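Local coordinates for protein erythromycin C-12 hydroxylase (Saccharopolyspora erythraea, PDB 2JJN) that hydroxylates the macrolactone ring of erythromycin D at C-12, using a heme b cofactor, to give erythromycin C in antibiotic biosynthesis, at residues L114-L126 and V138-L151. The protein carries 2 engineered substitutions. Sequence-based numbering, arbitrary orientation.
Sequences LEPRIRDVTRSLL and VLAFPLPVTIVAEL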
loop_
_atom_site.group_PDB
_atom_site.type_symbol
_atom_site.label_atom_id
_atom_site.label_comp_id
_atom_site.label_asym_id
_atom_site.label_seq_id
_atom_site.Cartn_x
_atom_site.Cartn_y
_atom_site.Cartn_z
ATOM N N LEU A 114 -3.406 16.297 10.601
ATOM C CA LEU A 114 -3.025 16.550 9.222
ATOM C C LEU A 114 -4.206 16.937 8.319
ATOM O O LEU A 114 -3.975 17.366 7.203
ATOM C CB LEU A 114 -2.328 15.337 8.610
ATOM C CG LEU A 114 -0.934 15.021 9.197
ATOM C CD1 LEU A 114 -0.431 13.676 8.739
ATOM C CD2 LEU A 114 0.088 16.088 8.892
ATOM N N GLU A 115 -5.431 16.746 8.783
ATOM C CA GLU A 115 -6.584 16.898 7.887
ATOM C C GLU A 115 -6.609 18.251 7.156
ATOM O O GLU A 115 -6.734 18.289 5.924
ATOM C CB GLU A 115 -7.932 16.619 8.577
ATOM C CG GLU A 115 -9.098 16.867 7.652
ATOM C CD GLU A 115 -10.434 16.412 8.216
ATOM O OE1 GLU A 115 -10.446 15.843 9.329
ATOM O OE2 GLU A 115 -11.480 16.649 7.564
ATOM N N PRO A 116 -6.557 19.358 7.888
ATOM C CA PRO A 116 -6.583 20.635 7.164
ATOM C C PRO A 116 -5.478 20.771 6.105
ATOM O O PRO A 116 -5.738 21.269 4.956
ATOM C CB PRO A 116 -6.434 21.681 8.280
ATOM C CG PRO A 116 -6.930 20.993 9.528
ATOM C CD PRO A 116 -6.464 19.539 9.346
ATOM N N ARG A 117 -4.245 20.352 6.419
ATOM C CA ARG A 117 -3.170 20.446 5.397
ATOM C C ARG A 117 -3.435 19.519 4.182
ATOM O O ARG A 117 -3.162 19.869 3.025
ATOM C CB ARG A 117 -1.765 20.191 6.008
ATOM C CG ARG A 117 -0.669 20.229 4.968
ATOM C CD ARG A 117 -0.486 21.605 4.357
ATOM N NE ARG A 117 0.728 21.619 3.537
ATOM C CZ ARG A 117 0.925 22.392 2.473
ATOM N NH1 ARG A 117 -0.000 23.281 2.105
ATOM N NH2 ARG A 117 2.059 22.288 1.781
ATOM N N ILE A 118 -3.942 18.313 4.469
ATOM C CA ILE A 118 -4.281 17.393 3.410
ATOM C C ILE A 118 -5.329 18.050 2.479
ATOM O O ILE A 118 -5.230 17.971 1.253
ATOM C CB ILE A 118 -4.846 16.064 3.943
ATOM C CG1 ILE A 118 -3.725 15.305 4.694
ATOM C CG2 ILE A 118 -5.355 15.199 2.798
ATOM C CD1 ILE A 118 -4.260 14.137 5.571
ATOM N N ARG A 119 -6.324 18.654 3.086
ATOM C CA ARG A 119 -7.392 19.305 2.330
ATOM C C ARG A 119 -6.859 20.496 1.528
ATOM O O ARG A 119 -7.207 20.693 0.366
ATOM C CB ARG A 119 -8.531 19.721 3.235
ATOM C CG ARG A 119 -9.799 20.097 2.396
ATOM C CD ARG A 119 -10.978 20.395 3.332
ATOM N NE ARG A 119 -11.261 19.282 4.227
ATOM C CZ ARG A 119 -11.882 18.149 3.850
ATOM N NH1 ARG A 119 -12.295 17.949 2.572
ATOM N NH2 ARG A 119 -12.136 17.220 4.785
ATOM N N ASP A 120 -6.007 21.292 2.147
ATOM C CA ASP A 120 -5.396 22.452 1.491
ATOM C C ASP A 120 -4.584 22.062 0.266
ATOM O O ASP A 120 -4.744 22.611 -0.812
ATOM C CB ASP A 120 -4.487 23.122 2.535
ATOM C CG ASP A 120 -3.774 24.340 1.990
ATOM O OD1 ASP A 120 -4.480 25.247 1.528
ATOM O OD2 ASP A 120 -2.518 24.436 2.086
ATOM N N VAL A 121 -3.664 21.110 0.428
ATOM C CA VAL A 121 -2.850 20.633 -0.696
ATOM C C VAL A 121 -3.735 20.078 -1.791
ATOM O O VAL A 121 -3.569 20.414 -2.955
ATOM C CB VAL A 121 -1.858 19.534 -0.187
ATOM C CG1 VAL A 121 -1.189 18.820 -1.380
ATOM C CG2 VAL A 121 -0.812 20.157 0.743
ATOM N N THR A 122 -4.720 19.255 -1.431
ATOM C CA THR A 122 -5.615 18.639 -2.434
ATOM C C THR A 122 -6.391 19.686 -3.199
ATOM O O THR A 122 -6.421 19.687 -4.440
ATOM C CB THR A 122 -6.572 17.704 -1.732
ATOM O OG1 THR A 122 -5.825 16.601 -1.169
ATOM C CG2 THR A 122 -7.603 17.140 -2.690
ATOM N N ARG A 123 -6.969 20.623 -2.466
ATOM C CA ARG A 123 -7.815 21.651 -3.102
ATOM C C ARG A 123 -7.003 22.534 -4.030
ATOM O O ARG A 123 -7.458 22.876 -5.148
ATOM C CB ARG A 123 -8.480 22.507 -2.031
ATOM C CG ARG A 123 -9.567 23.389 -2.618
ATOM C CD ARG A 123 -10.433 23.982 -1.538
ATOM N NE ARG A 123 -11.245 22.972 -0.865
ATOM C CZ ARG A 123 -12.086 23.234 0.145
ATOM N NH1 ARG A 123 -12.220 24.493 0.583
ATOM N NH2 ARG A 123 -12.780 22.282 0.759
ATOM N N SER A 124 -5.783 22.892 -3.614
ATOM C CA SER A 124 -4.924 23.717 -4.473
ATOM C C SER A 124 -4.427 23.006 -5.697
ATOM O O SER A 124 -4.412 23.600 -6.781
ATOM C CB SER A 124 -3.756 24.224 -3.659
ATOM O OG SER A 124 -4.207 25.219 -2.744
ATOM N N LEU A 125 -4.088 21.731 -5.541
ATOM C CA LEU A 125 -3.606 20.992 -6.714
ATOM C C LEU A 125 -4.738 20.835 -7.738
ATOM O O LEU A 125 -4.538 20.970 -8.942
ATOM C CB LEU A 125 -3.093 19.616 -6.293
ATOM C CG LEU A 125 -1.798 19.644 -5.442
ATOM C CD1 LEU A 125 -1.514 18.204 -5.034
ATOM C CD2 LEU A 125 -0.631 20.216 -6.231
ATOM N N LEU A 126 -5.934 20.486 -7.270
ATOM C CA LEU A 126 -7.054 20.282 -8.223
ATOM C C LEU A 126 -7.512 21.601 -8.858
ATOM O O LEU A 126 -7.925 21.609 -10.019
ATOM C CB LEU A 126 -8.242 19.626 -7.505
ATOM C CG LEU A 126 -8.013 18.142 -7.129
ATOM C CD1 LEU A 126 -9.216 17.666 -6.384
ATOM C CD2 LEU A 126 -7.732 17.317 -8.384
ATOM N N VAL A 138 -1.228 14.857 -11.229
ATOM C CA VAL A 138 -1.755 16.111 -10.666
ATOM C C VAL A 138 -1.961 15.985 -9.159
ATOM O O VAL A 138 -1.654 16.914 -8.398
ATOM C CB VAL A 138 -3.072 16.546 -11.325
ATOM C CG1 VAL A 138 -3.767 17.680 -10.533
ATOM C CG2 VAL A 138 -2.784 17.029 -12.749
ATOM N N LEU A 139 -2.504 14.837 -8.733
ATOM C CA LEU A 139 -2.933 14.709 -7.329
ATOM C C LEU A 139 -2.450 13.432 -6.651
ATOM O O LEU A 139 -1.918 13.491 -5.529
ATOM C CB LEU A 139 -4.469 14.759 -7.234
ATOM C CG LEU A 139 -5.013 14.604 -5.798
ATOM C CD1 LEU A 139 -4.536 15.742 -4.897
ATOM C CD2 LEU A 139 -6.532 14.553 -5.754
ATOM N N ALA A 140 -2.674 12.283 -7.266
ATOM C CA ALA A 140 -2.552 11.043 -6.460
ATOM C C ALA A 140 -1.101 10.792 -6.127
ATOM O O ALA A 140 -0.781 10.238 -5.073
ATOM C CB ALA A 140 -3.153 9.851 -7.171
ATOM N N PHE A 141 -0.207 11.185 -7.023
ATOM C CA PHE A 141 1.222 11.005 -6.745
ATOM C C PHE A 141 1.725 12.082 -5.785
ATOM O O PHE A 141 2.267 11.729 -4.699
ATOM C CB PHE A 141 2.061 10.968 -8.030
ATOM C CG PHE A 141 3.512 10.669 -7.778
ATOM C CD1 PHE A 141 3.963 9.344 -7.825
ATOM C CD2 PHE A 141 4.400 11.699 -7.475
ATOM C CE1 PHE A 141 5.322 9.059 -7.602
ATOM C CE2 PHE A 141 5.764 11.437 -7.224
ATOM C CZ PHE A 141 6.203 10.111 -7.288
ATOM N N PRO A 142 1.555 13.388 -6.096
ATOM C CA PRO A 142 2.116 14.407 -5.191
ATOM C C PRO A 142 1.517 14.479 -3.775
ATOM O O PRO A 142 2.225 14.826 -2.822
ATOM C CB PRO A 142 1.877 15.730 -5.896
ATOM C CG PRO A 142 0.988 15.434 -7.083
ATOM C CD PRO A 142 0.936 13.978 -7.310
ATOM N N LEU A 143 0.221 14.234 -3.639
ATOM C CA LEU A 143 -0.397 14.435 -2.339
ATOM C C LEU A 143 0.279 13.645 -1.228
ATOM O O LEU A 143 0.722 14.282 -0.266
ATOM C CB LEU A 143 -1.918 14.168 -2.403
ATOM C CG LEU A 143 -2.597 14.174 -1.038
ATOM C CD1 LEU A 143 -2.623 15.599 -0.380
ATOM C CD2 LEU A 143 -4.021 13.628 -1.242
ATOM N N PRO A 144 0.353 12.292 -1.332
ATOM C CA PRO A 144 0.910 11.538 -0.195
ATOM C C PRO A 144 2.363 11.868 0.076
ATOM O O PRO A 144 2.773 11.847 1.266
ATOM C CB PRO A 144 0.756 10.057 -0.590
ATOM C CG PRO A 144 0.183 10.046 -1.984
ATOM C CD PRO A 144 -0.050 11.419 -2.462
ATOM N N VAL A 145 3.133 12.146 -0.984
ATOM C CA VAL A 145 4.561 12.557 -0.842
ATOM C C VAL A 145 4.673 13.848 -0.012
ATOM O O VAL A 145 5.513 13.961 0.910
ATOM C CB VAL A 145 5.335 12.832 -2.214
ATOM C CG1 VAL A 145 5.281 11.721 -3.133
ATOM C CG2 VAL A 145 4.914 14.110 -2.897
ATOM N N THR A 146 3.846 14.827 -0.372
ATOM C CA THR A 146 3.891 16.142 0.228
ATOM C C THR A 146 3.535 16.002 1.683
ATOM O O THR A 146 4.234 16.553 2.559
ATOM C CB THR A 146 2.928 17.116 -0.511
ATOM O OG1 THR A 146 3.477 17.340 -1.812
ATOM C CG2 THR A 146 2.845 18.453 0.203
ATOM N N ILE A 147 2.472 15.248 1.947
ATOM C CA ILE A 147 1.979 15.102 3.313
ATOM C C ILE A 147 2.963 14.362 4.210
ATOM O O ILE A 147 3.257 14.829 5.330
ATOM C CB ILE A 147 0.570 14.487 3.314
ATOM C CG1 ILE A 147 -0.383 15.457 2.583
ATOM C CG2 ILE A 147 0.055 14.204 4.720
ATOM C CD1 ILE A 147 -0.505 16.852 3.241
ATOM N N VAL A 148 3.471 13.232 3.739
ATOM C CA VAL A 148 4.335 12.451 4.650
ATOM C C VAL A 148 5.687 13.146 4.803
ATOM O O VAL A 148 6.295 13.084 5.898
ATOM C CB VAL A 148 4.440 10.952 4.232
ATOM C CG1 VAL A 148 5.570 10.247 4.984
ATOM C CG2 VAL A 148 3.111 10.251 4.470
ATOM N N ALA A 149 6.173 13.832 3.769
ATOM C CA ALA A 149 7.419 14.604 3.924
ATOM C C ALA A 149 7.238 15.685 4.993
ATOM O O ALA A 149 8.097 15.861 5.862
ATOM C CB ALA A 149 7.889 15.201 2.612
ATOM N N GLU A 150 6.093 16.361 5.005
ATOM C CA GLU A 150 5.876 17.402 6.016
ATOM C C GLU A 150 5.707 16.796 7.407
ATOM O O GLU A 150 6.162 17.354 8.443
ATOM C CB GLU A 150 4.647 18.224 5.646
ATOM C CG GLU A 150 4.948 19.109 4.459
ATOM C CD GLU A 150 3.772 19.990 4.024
ATOM O OE1 GLU A 150 2.698 19.943 4.682
ATOM O OE2 GLU A 150 3.960 20.724 3.025
ATOM N N LEU A 151 5.058 15.652 7.453
ATOM C CA LEU A 151 4.902 14.952 8.715
ATOM C C LEU A 151 6.283 14.639 9.261
ATOM O O LEU A 151 6.554 14.854 10.453
ATOM C CB LEU A 151 4.200 13.646 8.492
ATOM C CG LEU A 151 4.101 12.682 9.669
ATOM C CD1 LEU A 151 3.435 13.345 10.841
ATOM C CD2 LEU A 151 3.365 11.432 9.225
#
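Leu114 CD1 meets Ile147 CG2 at 4.1 Å, the two side chains sliding past one another in opposite directions. Three residues on, Arg117 holds Glu150 side-on: NE bonds to OE1 and NH2 to OE2, each at 2.8 Å and nearly straight (166° at NE). Both carboxylate oxygens use their syn lone pairs, and the two flat groups are nearly coplanar. A bend at chi2 (66°) in the arginine chain brings the edge of the guanidinium up to the carboxylate, while NH1 forms a salt bridge with Asp120 OD2 through a weak hydrogen bond. Val121 CG2 sits over the centre of one guanidinium face, backing it with a methyl. Ile118 comes next, crossing Ile147 at about a right angle, with CG1 3.9 Å from Ile147 CD1. In the cytochrome P450 fold helices 115-126 and 142-151 run roughly antiparallel, their axes coming within 10.1 Å and their directions 144° apart; the chain between passes through strand 132-134 and the start of helix 135-140. Helix 356-374 packs alongside, with Leu361 touching Ile118, and the side chain of Leu151, beside Leu114, is about 6 Å from the heme. Val121 CG1 then packs on Leu143 CD1 at 3.7 Å, and its CG2 meets Thr146 CG2 tip to tip. Thr122 OG1 donates a hydrogen bond to Ile118 O, which takes a second from Thr122 N on the opposite face of its plane; the same hydroxyl oxygen lies against both methyls of Leu143. Leu139 fits between the last residues, CD1 at 3.9 Å from Leu125 CD1 and CD2 at 4.0 Å from Leu126 CD2.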